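Local coordinates for protein glycoside Hydrolase (Bacteroides uniformis, PDB 5TA0) that probably hydrolyses agarose-type galactan chains, binding a neoagarooligosaccharide in its alpha/beta barrel domain, at residues Phe252-Asn256 and Phe257-Asn261. Numbering follows the deposited sequence.
Sequences FELQN and FGRWN
Trp260 turns the edge of its six-membered ring onto the face of Phe252 in an edge-to-face pair, planes 65° apart, where a type I' beta turn (Gln255 to Gly258) leads from the loop after barrel strand 242-247 into helix 258-262. Trp260 CE3 sits over the centre of the Phe252 ring and comes within 3.6 Å of Phe252 CD2. Trp260 chi1 of 165° sets CG anti to the backbone N and brings the CE3-CZ3 side of the indole over the Phe252 ring, and Met306 of helix 298-315 touches both aromatic side chains. The Trp260 backbone N also donates to Phe252 O at 3.2 Å.

Phe257, the N-cap residue, lays one ring face against Glu253. Glu253 CA stands 3.6 Å from the Phe257 ring centroid, almost on the normal, as a CH-pi contact, while Glu253 CB lies over the same face near CZ. The Glu253 carboxylate leads away to a salt bridge with Arg599. Phe603 of strand 602-609 meets the Phe257 ring edge-to-face, joining the turn to that sheet.

Arg259 runs extended alongside Leu254, its CD 4.0 Å from Leu254 CD1; its NH1 bonds to Phe249 O. The Arg259 backbone N donates to Leu254 O at 3.1 Å. At the guanidinium edge, in plane, a water accepts from Arg259 NH2 at 2.9 Å and donates to Gln255 OE1 at 2.8 Å.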
ATOM      1  N   PHE A 252       6.736  -2.230 -14.183  1.00  8.05           N
ATOM      2  CA  PHE A 252       6.971  -1.194 -15.180  1.00  7.92           C
ATOM      3  C   PHE A 252       8.123  -1.487 -16.137  1.00  7.93           C
ATOM      4  O   PHE A 252       8.100  -1.042 -17.304  1.00  8.59           O
ATOM      5  CB  PHE A 252       7.221   0.135 -14.478  1.00  7.66           C
ATOM      6  CG  PHE A 252       6.040   0.663 -13.694  1.00  7.45           C
ATOM      7  CD1 PHE A 252       4.746   0.167 -13.848  1.00  7.74           C
ATOM      8  CD2 PHE A 252       6.259   1.695 -12.793  1.00  7.26           C
ATOM      9  CE1 PHE A 252       3.699   0.721 -13.156  1.00  7.41           C
ATOM     10  CE2 PHE A 252       5.204   2.236 -12.091  1.00  7.63           C
ATOM     11  CZ  PHE A 252       3.929   1.743 -12.259  1.00  7.56           C
ATOM     12  N   GLU A 253       9.111  -2.231 -15.658  1.00  8.24           N
ATOM     13  CA  GLU A 253      10.339  -2.467 -16.414  1.00  8.76           C
ATOM     14  C   GLU A 253      10.142  -3.503 -17.502  1.00  9.32           C
ATOM     15  O   GLU A 253      11.003  -3.644 -18.389  1.00  9.80           O
ATOM     16  CB  GLU A 253      11.487  -2.871 -15.489  1.00  9.05           C
ATOM     17  CG  GLU A 253      11.562  -4.326 -15.080  1.00  9.44           C
ATOM     18  CD  GLU A 253      10.532  -4.771 -14.064  1.00  9.82           C
ATOM     19  OE1 GLU A 253       9.657  -3.983 -13.640  1.00  9.73           O
ATOM     20  OE2 GLU A 253      10.606  -5.938 -13.634  1.00 11.24           O
ATOM     21  N   LEU A 254       9.083  -4.272 -17.445  1.00  9.16           N
ATOM     22  CA  LEU A 254       8.932  -5.404 -18.399  1.00  9.68           C
ATOM     23  C   LEU A 254       8.884  -4.904 -19.836  1.00  9.98           C
ATOM     24  O   LEU A 254       8.476  -3.781 -20.128  1.00  9.89           O
ATOM     25  CB  LEU A 254       7.698  -6.238 -18.074  1.00 10.13           C
ATOM     26  CG  LEU A 254       7.727  -6.946 -16.716  1.00 10.65           C
ATOM     27  CD1 LEU A 254       6.478  -7.796 -16.567  1.00 10.57           C
ATOM     28  CD2 LEU A 254       8.974  -7.769 -16.466  1.00 11.50           C
ATOM     29  N   GLN A 255       9.336  -5.782 -20.733  1.00 10.32           N
ATOM     30  CA  GLN A 255       9.528  -5.454 -22.151  1.00 11.07           C
ATOM     31  C   GLN A 255      10.338  -4.165 -22.368  1.00 10.43           C
ATOM     32  O   GLN A 255       9.967  -3.291 -23.163  1.00  9.83           O
ATOM     33  CB  GLN A 255       8.184  -5.413 -22.871  1.00 11.99           C
ATOM     34  CG  GLN A 255       7.502  -6.778 -22.956  1.00 12.74           C
ATOM     35  CD  GLN A 255       6.751  -7.175 -21.704  1.00 13.24           C
ATOM     36  OE1 GLN A 255       5.940  -6.387 -21.185  1.00 14.10           O
ATOM     37  NE2 GLN A 255       6.989  -8.378 -21.221  1.00 14.47           N
ATOM     38  N   ASN A 256      11.429  -4.032 -21.612  1.00 10.89           N
ATOM     39  CA  ASN A 256      12.316  -2.860 -21.729  1.00 11.53           C
ATOM     40  C   ASN A 256      11.586  -1.528 -21.519  1.00 10.58           C
ATOM     41  O   ASN A 256      11.799  -0.550 -22.227  1.00 10.95           O
ATOM     42  CB  ASN A 256      13.019  -2.850 -23.091  1.00 13.52           C
ATOM     43  CG  ASN A 256      14.273  -2.001 -23.096  1.00 15.63           C
ATOM     44  OD1 ASN A 256      14.977  -1.888 -22.080  1.00 18.39           O
ATOM     45  ND2 ASN A 256      14.572  -1.403 -24.243  1.00 17.91           N
ATOM     46  N   PHE A 257      10.723  -1.527 -20.504  1.00  9.65           N
ATOM     47  CA  PHE A 257       9.796  -0.422 -20.181  1.00  9.43           C
ATOM     48  C   PHE A 257       8.662  -0.186 -21.144  1.00  9.47           C
ATOM     49  O   PHE A 257       7.903   0.777 -20.989  1.00  9.59           O
ATOM     50  CB  PHE A 257      10.514   0.898 -19.819  1.00  9.54           C
ATOM     51  CG  PHE A 257      11.208   0.842 -18.491  1.00  9.91           C
ATOM     52  CD1 PHE A 257      12.508   0.344 -18.375  1.00  9.77           C
ATOM     53  CD2 PHE A 257      10.563   1.245 -17.329  1.00 10.02           C
ATOM     54  CE1 PHE A 257      13.139   0.269 -17.145  1.00  9.83           C
ATOM     55  CE2 PHE A 257      11.191   1.159 -16.096  1.00  9.84           C
ATOM     56  CZ  PHE A 257      12.477   0.689 -16.001  1.00  9.93           C
ATOM     57  N   GLY A 258       8.485  -1.088 -22.115  1.00  9.20           N
ATOM     58  CA  GLY A 258       7.295  -1.087 -22.920  1.00  8.71           C
ATOM     59  C   GLY A 258       6.021  -1.253 -22.092  1.00  8.36           C
ATOM     60  O   GLY A 258       4.981  -0.760 -22.461  1.00  9.08           O
ATOM     61  N   ARG A 259       6.119  -1.969 -20.974  1.00  8.49           N
ATOM     62  CA  ARG A 259       4.921  -2.151 -20.118  1.00  8.55           C
ATOM     63  C   ARG A 259       4.509  -0.849 -19.443  1.00  8.36           C
ATOM     64  O   ARG A 259       3.317  -0.507 -19.438  1.00  9.16           O
ATOM     65  CB  ARG A 259       5.105  -3.267 -19.114  1.00  8.67           C
ATOM     66  CG  ARG A 259       3.848  -3.562 -18.303  1.00  9.27           C
ATOM     67  CD  ARG A 259       3.873  -4.937 -17.714  1.00  9.61           C
ATOM     68  NE  ARG A 259       2.827  -5.164 -16.704  1.00  9.70           N
ATOM     69  CZ  ARG A 259       2.164  -6.300 -16.531  1.00 10.17           C
ATOM     70  NH1 ARG A 259       1.302  -6.432 -15.518  1.00 10.51           N
ATOM     71  NH2 ARG A 259       2.301  -7.317 -17.374  1.00 10.96           N
ATOM     72  N   TRP A 260       5.489  -0.126 -18.911  1.00  8.05           N
ATOM     73  CA  TRP A 260       5.254   1.237 -18.440  1.00  7.97           C
ATOM     74  C   TRP A 260       4.614   2.094 -19.533  1.00  8.03           C
ATOM     75  O   TRP A 260       3.589   2.766 -19.334  1.00  7.54           O
ATOM     76  CB  TRP A 260       6.549   1.879 -17.965  1.00  8.31           C
ATOM     77  CG  TRP A 260       6.398   3.369 -17.828  1.00  8.36           C
ATOM     78  CD1 TRP A 260       6.804   4.306 -18.735  1.00  8.26           C
ATOM     79  CD2 TRP A 260       5.724   4.089 -16.778  1.00  8.22           C
ATOM     80  NE1 TRP A 260       6.439   5.569 -18.318  1.00  8.56           N
ATOM     81  CE2 TRP A 260       5.766   5.453 -17.125  1.00  8.23           C
ATOM     82  CE3 TRP A 260       5.086   3.710 -15.583  1.00  8.53           C
ATOM     83  CZ2 TRP A 260       5.220   6.447 -16.319  1.00  8.26           C
ATOM     84  CZ3 TRP A 260       4.556   4.707 -14.770  1.00  8.34           C
ATOM     85  CH2 TRP A 260       4.627   6.054 -15.144  1.00  8.14           C
ATOM     86  N   ASN A 261       5.239   2.098 -20.716  1.00  8.03           N
ATOM     87  CA  ASN A 261       4.794   2.970 -21.792  1.00  9.08           C
ATOM     88  C   ASN A 261       3.388   2.672 -22.295  1.00  8.70           C
ATOM     89  O   ASN A 261       2.685   3.605 -22.662  1.00  9.65           O
ATOM     90  CB  ASN A 261       5.774   2.926 -22.962  1.00 10.08           C
ATOM     91  CG  ASN A 261       7.041   3.686 -22.692  1.00 12.17           C
ATOM     92  OD1 ASN A 261       7.063   4.685 -21.980  1.00 14.59           O
ATOM     93  ND2 ASN A 261       8.118   3.218 -23.302  1.00 14.61           N
TER
HETATM   94  O   HOH W   1       3.678  -7.519 -19.955  1.00 15.16           O